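Local coordinates for translation initiation factor eIF2B subunit gamma (Schizosaccharomyces pombe, PDB 5B04), which forms part of the decameric eIF2B complex, which catalyses the exchange of GDP for GTP on the gamma subunit of initiation factor eIF2, at residues N167-A172 with F243-V249; L266-V271 with L312-D316. The protein carries 3 engineered substitutions. All coordinates share one frame. Residues are numbered along the deposited sequence.

Contact 1. Residues N167-A172 with F243-V249; sequences NPSALA and FVFKHWV
Phe245 lies against Ala170, with Ala170 CB 3.4 Å from Phe245 CD1. The two belong to an antiparallel strand pair in the mixed sheet of the nucleotidyltransferase-like domain, a GT-A type fold. Strands 170-172 and 243-245 run at 174°, axes 4.8 Å apart. Ala170–Phe245 (CA–CA 4.4 Å) and Ala172–Phe243 (CA–CA 4.8 Å) are non-hydrogen-bonded pairs. Leu171–Val244 between them is hydrogen-bonded: Leu171 N to Val244 O is 3.0 Å, Val244 N to Leu171 O 3.2 Å. Phe243 (chi1 m) and Phe245 (chi1 m) share a sheet face with the alanines; Ala172 CB is 3.5 Å from Phe243 CE1. On the other face, under helix 156-166, Leu171 CB (chi1 t) is 3.6 Å from Val244 CG1 (chi1 p). Beyond the strands, Lys246 N donates a hydrogen bond to Ser169 O at 2.9 Å. In the 3-10 turn 247-249, Trp248 CZ2, at the ring edge, is 3.5 Å from Ser169 OG. Lys246 (m, m, t, t) donates from NZ to OD1 of Asn167 (phi 47°, chi1 t), 2.8 Å away.

Contact 2. Residues L266-V271 with L312-D316; sequences LIPYLV and LIAKD
This is a surface contact between an irregular loop, 266-271, and segment 312-316, whose last two residues begin strand 315-319. No backbone-to-backbone hydrogen bond joins the segments. Side chains meet one another and main-chain oxygens, and 297 Å² is buried in all. The loop starts with helical phi/psi at Leu266 and Ile267 and makes an inverse gamma turn centred on Pro268. Tyr269 is near-helical (-98°/-18°), Leu270 has a high psi (133°), and Val271 turns back (-103°/4°). Segment 312-316 is extended throughout. The nearest CA atoms are those of Val271 and Ile313, 6.2 Å apart.

Lys315 reaches across to the loop with chi1 m, chi2 t, chi3 p and chi4 at 132°. Its NZ donates a hydrogen bond to Leu266 O at 2.7 Å, although the place of that oxygen is less sure. Lys315 NZ also lies 3.4 Å from Leu266 CG. Lys315 CE comes 3.4 Å from CD2 of Tyr269 (chi1 p), beside the ring. Ile313 (chi1 and chi2 t) meets Val271 (chi1 t): Val271 CG1 is 3.5 Å from Ile313 O and 3.7 Å from Ile313 CG2. Ile313 CD1 is 3.7 Å from Tyr269 O.

The contact thus joins the loop after strand 230-245 to the start of strand 315-319. Strand 204-207 touches Leu266, Tyr269 and Val271, and a backbone hydrogen bond links Leu205 and Lys315. Strand 170-176 pairs in parallel with 315-319, and Asp316 forms a salt bridge with Lys162 of helix 156-166.

Going from the N terminus, the chain leaves helix 156-166 and enters strand 170-176. Contact 1 closes the long excursion from there to the end of strand 230-245, a span rich in strand. Contact 2 then closes a second loop, from 266-271 to 312-316, most of which is not modelled; the modelled part has no helix or strand. The two loops follow in series and neither nests in the other. Both reach the same sheet, contact 2 through strand 315-319, and their centres are about 9 Å apart. Strand 170-176 has 230-245 and 315-319 as neighbours. Ser169 N to Ala314 O (2.8 Å) and Ala172 N to Asp316 O (3.0 Å) are probable hydrogen bonds joining them.

Contact 1. Residues N167-A172 with F243-V249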
ATOM      1  N   ASN E 167     -43.591 -20.937  -7.806  1.00 64.20           N
ATOM      2  CA  ASN E 167     -44.857 -20.432  -8.337  1.00 72.46           C
ATOM      3  C   ASN E 167     -45.506 -21.362  -9.370  1.00 74.78           C
ATOM      4  O   ASN E 167     -45.847 -20.922 -10.467  1.00 79.31           O
ATOM      5  CB  ASN E 167     -44.648 -19.048  -8.959  1.00 73.55           C
ATOM      6  CG  ASN E 167     -45.933 -18.244  -9.040  1.00 94.47           C
ATOM      7  OD1 ASN E 167     -46.702 -18.185  -8.082  1.00109.55           O
ATOM      8  ND2 ASN E 167     -46.172 -17.625 -10.190  1.00 81.74           N
ATOM      9  N   PRO E 168     -45.681 -22.652  -9.027  1.00 76.14           N
ATOM     10  CA  PRO E 168     -46.255 -23.548 -10.032  1.00 63.38           C
ATOM     11  C   PRO E 168     -47.775 -23.536 -10.000  1.00 68.46           C
ATOM     12  O   PRO E 168     -48.366 -23.015  -9.053  1.00 80.72           O
ATOM     13  CB  PRO E 168     -45.715 -24.912  -9.612  1.00 76.09           C
ATOM     14  CG  PRO E 168     -45.681 -24.822  -8.119  1.00 71.92           C
ATOM     15  CD  PRO E 168     -45.395 -23.372  -7.772  1.00 68.85           C
ATOM     16  N   SER E 169     -48.400 -24.105 -11.024  1.00 67.25           N
ATOM     17  CA  SER E 169     -49.848 -24.241 -11.039  1.00 65.92           C
ATOM     18  C   SER E 169     -50.277 -25.247  -9.980  1.00 70.15           C
ATOM     19  O   SER E 169     -51.366 -25.148  -9.415  1.00 73.32           O
ATOM     20  CB  SER E 169     -50.337 -24.671 -12.420  1.00 71.11           C
ATOM     21  OG  SER E 169     -49.902 -23.755 -13.410  1.00 81.88           O
ATOM     22  N   ALA E 170     -49.402 -26.212  -9.711  1.00 86.61           N
ATOM     23  CA  ALA E 170     -49.665 -27.235  -8.708  1.00 76.73           C
ATOM     24  C   ALA E 170     -48.374 -27.893  -8.233  1.00 76.39           C
ATOM     25  O   ALA E 170     -47.433 -28.070  -9.006  1.00 84.37           O
ATOM     26  CB  ALA E 170     -50.613 -28.282  -9.258  1.00 76.68           C
ATOM     27  N   LEU E 171     -48.340 -28.254  -6.956  1.00 75.04           N
ATOM     28  CA  LEU E 171     -47.213 -28.984  -6.393  1.00 73.43           C
ATOM     29  C   LEU E 171     -47.700 -30.248  -5.695  1.00 83.10           C
ATOM     30  O   LEU E 171     -48.524 -30.186  -4.782  1.00 84.66           O
ATOM     31  CB  LEU E 171     -46.432 -28.108  -5.413  1.00 62.95           C
ATOM     32  CG  LEU E 171     -45.339 -28.816  -4.610  1.00 68.39           C
ATOM     33  CD1 LEU E 171     -44.155 -29.176  -5.494  1.00 74.52           C
ATOM     34  CD2 LEU E 171     -44.898 -27.959  -3.441  1.00 58.84           C
ATOM     35  N   ALA E 172     -47.189 -31.394  -6.131  1.00 77.38           N
ATOM     36  CA  ALA E 172     -47.589 -32.672  -5.557  1.00 71.76           C
ATOM     37  C   ALA E 172     -46.424 -33.350  -4.849  1.00 68.09           C
ATOM     38  O   ALA E 172     -45.313 -33.405  -5.374  1.00 70.74           O
ATOM     39  CB  ALA E 172     -48.151 -33.580  -6.633  1.00 67.66           C
ATOM     40  N   PHE E 243     -51.271 -31.927  -1.827  1.00 71.58           N
ATOM     41  CA  PHE E 243     -51.330 -31.063  -2.993  1.00 74.62           C
ATOM     42  C   PHE E 243     -51.509 -29.614  -2.583  1.00 80.79           C
ATOM     43  O   PHE E 243     -52.090 -29.319  -1.540  1.00 79.47           O
ATOM     44  CB  PHE E 243     -52.466 -31.491  -3.923  1.00 62.70           C
ATOM     45  CG  PHE E 243     -52.345 -32.899  -4.414  1.00 73.24           C
ATOM     46  CD1 PHE E 243     -51.647 -33.181  -5.577  1.00 81.25           C
ATOM     47  CD2 PHE E 243     -52.921 -33.941  -3.714  1.00 76.37           C
ATOM     48  CE1 PHE E 243     -51.532 -34.475  -6.029  1.00 76.54           C
ATOM     49  CE2 PHE E 243     -52.810 -35.232  -4.168  1.00 72.22           C
ATOM     50  CZ  PHE E 243     -52.101 -35.500  -5.316  1.00 75.37           C
ATOM     51  N   VAL E 244     -50.993 -28.713  -3.407  1.00 71.06           N
ATOM     52  CA  VAL E 244     -51.241 -27.292  -3.240  1.00 73.14           C
ATOM     53  C   VAL E 244     -51.352 -26.662  -4.622  1.00 68.88           C
ATOM     54  O   VAL E 244     -50.464 -26.811  -5.462  1.00 58.42           O
ATOM     55  CB  VAL E 244     -50.142 -26.604  -2.404  1.00 68.97           C
ATOM     56  CG1 VAL E 244     -48.757 -27.040  -2.861  1.00 71.62           C
ATOM     57  CG2 VAL E 244     -50.295 -25.090  -2.463  1.00 72.93           C
ATOM     58  N   PHE E 245     -52.462 -25.976  -4.861  1.00 78.27           N
ATOM     59  CA  PHE E 245     -52.765 -25.467  -6.189  1.00 79.38           C
ATOM     60  C   PHE E 245     -52.845 -23.950  -6.232  1.00 79.99           C
ATOM     61  O   PHE E 245     -53.096 -23.300  -5.217  1.00 73.70           O
ATOM     62  CB  PHE E 245     -54.091 -26.045  -6.689  1.00 78.22           C
ATOM     63  CG  PHE E 245     -54.122 -27.544  -6.758  1.00 73.81           C
ATOM     64  CD1 PHE E 245     -53.712 -28.207  -7.900  1.00 65.98           C
ATOM     65  CD2 PHE E 245     -54.581 -28.292  -5.687  1.00 64.42           C
ATOM     66  CE1 PHE E 245     -53.746 -29.585  -7.971  1.00 74.82           C
ATOM     67  CE2 PHE E 245     -54.623 -29.668  -5.754  1.00 63.23           C
ATOM     68  CZ  PHE E 245     -54.200 -30.317  -6.896  1.00 72.18           C
ATOM     69  N   LYS E 246     -52.630 -23.393  -7.420  1.00 87.12           N
ATOM     70  CA  LYS E 246     -53.000 -22.012  -7.690  1.00 88.08           C
ATOM     71  C   LYS E 246     -54.514 -21.907  -7.554  1.00 85.89           C
ATOM     72  O   LYS E 246     -55.218 -22.906  -7.703  1.00 87.08           O
ATOM     73  CB  LYS E 246     -52.548 -21.582  -9.086  1.00 89.81           C
ATOM     74  CG  LYS E 246     -51.085 -21.187  -9.195  1.00 79.80           C
ATOM     75  CD  LYS E 246     -50.889 -19.714  -8.880  1.00 92.74           C
ATOM     76  CE  LYS E 246     -49.496 -19.246  -9.267  1.00 92.72           C
ATOM     77  NZ  LYS E 246     -49.325 -17.780  -9.067  1.00 91.93           N
ATOM     78  N   HIS E 247     -55.018 -20.711  -7.269  1.00 90.61           N
ATOM     79  CA  HIS E 247     -56.451 -20.541  -7.048  1.00 84.88           C
ATOM     80  C   HIS E 247     -57.289 -20.970  -8.248  1.00 90.14           C
ATOM     81  O   HIS E 247     -58.339 -21.587  -8.084  1.00 95.96           O
ATOM     82  CB  HIS E 247     -56.785 -19.090  -6.707  1.00100.42           C
ATOM     83  CG  HIS E 247     -58.251 -18.793  -6.747  1.00101.71           C
ATOM     84  ND1 HIS E 247     -59.106 -19.123  -5.718  1.00 93.98           N
ATOM     85  CD2 HIS E 247     -59.019 -18.219  -7.704  1.00106.43           C
ATOM     86  CE1 HIS E 247     -60.334 -18.754  -6.032  1.00 98.26           C
ATOM     87  NE2 HIS E 247     -60.310 -18.203  -7.232  1.00111.89           N
ATOM     88  N   TRP E 248     -56.815 -20.659  -9.450  1.00 93.23           N
ATOM     89  CA  TRP E 248     -57.586 -20.908 -10.666  1.00 88.94           C
ATOM     90  C   TRP E 248     -57.826 -22.395 -10.932  1.00 87.77           C
ATOM     91  O   TRP E 248     -58.512 -22.754 -11.886  1.00 97.24           O
ATOM     92  CB  TRP E 248     -56.887 -20.274 -11.875  1.00 86.34           C
ATOM     93  CG  TRP E 248     -55.565 -20.895 -12.214  1.00 87.08           C
ATOM     94  CD1 TRP E 248     -54.338 -20.505 -11.763  1.00 83.90           C
ATOM     95  CD2 TRP E 248     -55.336 -22.011 -13.083  1.00 81.06           C
ATOM     96  NE1 TRP E 248     -53.360 -21.311 -12.292  1.00 83.25           N
ATOM     97  CE2 TRP E 248     -53.947 -22.244 -13.107  1.00 82.92           C
ATOM     98  CE3 TRP E 248     -56.171 -22.837 -13.844  1.00 68.45           C
ATOM     99  CZ2 TRP E 248     -53.375 -23.267 -13.860  1.00 78.77           C
ATOM    100  CZ3 TRP E 248     -55.602 -23.852 -14.588  1.00 82.67           C
ATOM    101  CH2 TRP E 248     -54.216 -24.058 -14.592  1.00 75.64           C
ATOM    102  N   VAL E 249     -57.267 -23.253 -10.083  1.00 91.24           N
ATOM    103  CA  VAL E 249     -57.418 -24.693 -10.243  1.00101.69           C
ATOM    104  C   VAL E 249     -58.811 -25.148  -9.795  1.00 94.13           C
ATOM    105  O   VAL E 249     -59.274 -26.196 -10.209  1.00106.89           O
ATOM    106  CB  VAL E 249     -56.314 -25.457  -9.474  1.00 97.66           C
ATOM    107  CG1 VAL E 249     -56.508 -26.965  -9.565  1.00 76.26           C
ATOM    108  CG2 VAL E 249     -54.949 -25.077 -10.023  1.00 89.42           C
TER

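Contact 2. Residues L266-V271 with L312-D316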
ATOM      1  N   LEU E 266     -54.690 -34.743 -11.755  1.00115.22           N
ATOM      2  CA  LEU E 266     -53.308 -34.394 -11.893  1.00116.11           C
ATOM      3  C   LEU E 266     -52.714 -34.477 -13.262  1.00119.12           C
ATOM      4  O   LEU E 266     -52.083 -33.558 -13.733  1.00113.75           O
ATOM      5  CB  LEU E 266     -52.548 -35.283 -10.944  1.00107.93           C
ATOM      6  CG  LEU E 266     -51.182 -34.694 -10.675  1.00109.05           C
ATOM      7  CD1 LEU E 266     -50.770 -35.021  -9.258  1.00 93.82           C
ATOM      8  CD2 LEU E 266     -50.188 -35.236 -11.673  1.00103.35           C
ATOM      9  N   ILE E 267     -52.957 -35.587 -13.917  1.00119.83           N
ATOM     10  CA  ILE E 267     -52.354 -35.810 -15.203  1.00109.79           C
ATOM     11  C   ILE E 267     -52.731 -34.838 -16.293  1.00119.53           C
ATOM     12  O   ILE E 267     -51.874 -34.337 -17.015  1.00119.19           O
ATOM     13  CB  ILE E 267     -52.742 -37.192 -15.713  1.00110.36           C
ATOM     14  CG1 ILE E 267     -52.944 -38.180 -14.568  1.00116.61           C
ATOM     15  CG2 ILE E 267     -51.670 -37.691 -16.653  1.00125.35           C
ATOM     16  CD1 ILE E 267     -51.965 -38.017 -13.434  1.00107.88           C
ATOM     17  N   PRO E 268     -54.103 -34.569 -16.383  1.00132.94           N
ATOM     18  CA  PRO E 268     -54.439 -33.680 -17.504  1.00127.82           C
ATOM     19  C   PRO E 268     -54.237 -32.233 -17.117  1.00117.18           C
ATOM     20  O   PRO E 268     -55.166 -31.450 -16.963  1.00121.42           O
ATOM     21  CB  PRO E 268     -55.925 -33.943 -17.712  1.00143.99           C
ATOM     22  CG  PRO E 268     -56.375 -34.302 -16.355  1.00139.52           C
ATOM     23  CD  PRO E 268     -55.183 -35.075 -15.915  1.00139.88           C
ATOM     24  N   TYR E 269     -52.977 -31.887 -16.969  1.00115.53           N
ATOM     25  CA  TYR E 269     -52.562 -30.516 -16.792  1.00110.99           C
ATOM     26  C   TYR E 269     -52.132 -30.065 -18.179  1.00124.46           C
ATOM     27  O   TYR E 269     -52.061 -28.895 -18.523  1.00136.13           O
ATOM     28  CB  TYR E 269     -51.344 -30.513 -15.900  1.00101.56           C
ATOM     29  CG  TYR E 269     -50.385 -31.594 -16.286  1.00107.44           C
ATOM     30  CD1 TYR E 269     -49.840 -31.637 -17.546  1.00107.74           C
ATOM     31  CD2 TYR E 269     -50.082 -32.602 -15.418  1.00118.24           C
ATOM     32  CE1 TYR E 269     -48.983 -32.634 -17.916  1.00104.83           C
ATOM     33  CE2 TYR E 269     -49.228 -33.605 -15.776  1.00111.74           C
ATOM     34  CZ  TYR E 269     -48.688 -33.610 -17.025  1.00107.68           C
ATOM     35  OH  TYR E 269     -47.837 -34.611 -17.366  1.00117.11           O
ATOM     36  N   LEU E 270     -51.904 -31.065 -18.991  1.00129.65           N
ATOM     37  CA  LEU E 270     -50.870 -31.162 -19.991  1.00132.34           C
ATOM     38  C   LEU E 270     -50.322 -29.839 -20.453  1.00127.74           C
ATOM     39  O   LEU E 270     -51.036 -28.889 -20.717  1.00111.84           O
ATOM     40  CB  LEU E 270     -51.328 -31.999 -21.169  1.00129.33           C
ATOM     41  CG  LEU E 270     -51.366 -33.481 -20.825  1.00114.75           C
ATOM     42  CD1 LEU E 270     -51.651 -34.302 -22.069  1.00 99.49           C
ATOM     43  CD2 LEU E 270     -50.056 -33.891 -20.180  1.00103.79           C
ATOM     44  N   VAL E 271     -49.002 -29.821 -20.493  1.00132.99           N
ATOM     45  CA  VAL E 271     -48.213 -28.641 -20.727  1.00127.39           C
ATOM     46  C   VAL E 271     -47.708 -28.653 -22.146  1.00134.74           C
ATOM     47  O   VAL E 271     -46.986 -27.759 -22.549  1.00130.82           O
ATOM     48  CB  VAL E 271     -46.976 -28.654 -19.822  1.00123.73           C
ATOM     49  CG1 VAL E 271     -46.370 -27.273 -19.731  1.00118.18           C
ATOM     50  CG2 VAL E 271     -47.297 -29.217 -18.451  1.00107.05           C
ATOM     51  N   LEU E 312     -46.679 -19.766 -18.711  1.00129.10           N
ATOM     52  CA  LEU E 312     -46.906 -21.148 -19.109  1.00117.32           C
ATOM     53  C   LEU E 312     -47.138 -22.019 -17.878  1.00111.56           C
ATOM     54  O   LEU E 312     -46.412 -21.914 -16.889  1.00110.69           O
ATOM     55  CB  LEU E 312     -45.724 -21.681 -19.926  1.00122.91           C
ATOM     56  CG  LEU E 312     -44.967 -20.689 -20.816  1.00119.22           C
ATOM     57  CD1 LEU E 312     -43.760 -21.362 -21.455  1.00100.16           C
ATOM     58  CD2 LEU E 312     -45.877 -20.094 -21.881  1.00119.66           C
ATOM     59  N   ILE E 313     -48.156 -22.873 -17.951  1.00115.35           N
ATOM     60  CA  ILE E 313     -48.526 -23.764 -16.853  1.00108.85           C
ATOM     61  C   ILE E 313     -47.338 -24.637 -16.434  1.00104.19           C
ATOM     62  O   ILE E 313     -46.437 -24.885 -17.232  1.00 98.78           O
ATOM     63  CB  ILE E 313     -49.736 -24.649 -17.256  1.00 86.47           C
ATOM     64  CG1 ILE E 313     -50.325 -25.380 -16.048  1.00 88.59           C
ATOM     65  CG2 ILE E 313     -49.349 -25.624 -18.358  1.00104.41           C
ATOM     66  CD1 ILE E 313     -51.691 -25.975 -16.304  1.00 77.50           C
ATOM     67  N   ALA E 314     -47.323 -25.075 -15.178  1.00 96.66           N
ATOM     68  CA  ALA E 314     -46.220 -25.885 -14.667  1.00 91.31           C
ATOM     69  C   ALA E 314     -46.602 -26.645 -13.403  1.00 98.67           C
ATOM     70  O   ALA E 314     -47.366 -26.149 -12.574  1.00 90.05           O
ATOM     71  CB  ALA E 314     -45.002 -25.011 -14.399  1.00 82.87           C
ATOM     72  N   LYS E 315     -46.058 -27.849 -13.257  1.00105.38           N
ATOM     73  CA  LYS E 315     -46.294 -28.649 -12.063  1.00 84.34           C
ATOM     74  C   LYS E 315     -45.043 -29.352 -11.582  1.00 83.16           C
ATOM     75  O   LYS E 315     -44.309 -29.955 -12.364  1.00 85.67           O
ATOM     76  CB  LYS E 315     -47.390 -29.668 -12.317  1.00 68.03           C
ATOM     77  CG  LYS E 315     -48.749 -29.073 -12.154  1.00102.57           C
ATOM     78  CD  LYS E 315     -49.748 -29.880 -12.895  1.00112.00           C
ATOM     79  CE  LYS E 315     -49.808 -31.278 -12.352  1.00130.80           C
ATOM     80  NZ  LYS E 315     -51.229 -31.597 -12.157  1.00156.48           N
ATOM     81  N   ASP E 316     -44.811 -29.270 -10.278  1.00 78.35           N
ATOM     82  CA  ASP E 316     -43.599 -29.805  -9.684  1.00 77.12           C
ATOM     83  C   ASP E 316     -43.900 -30.930  -8.708  1.00 71.28           C
ATOM     84  O   ASP E 316     -44.935 -30.933  -8.039  1.00 70.97           O
ATOM     85  CB  ASP E 316     -42.823 -28.696  -8.973  1.00 83.92           C
ATOM     86  CG  ASP E 316     -42.232 -27.687  -9.937  1.00 87.65           C
ATOM     87  OD1 ASP E 316     -42.810 -27.489 -11.026  1.00 79.30           O
ATOM     88  OD2 ASP E 316     -41.190 -27.088  -9.603  1.00 94.81           O
TER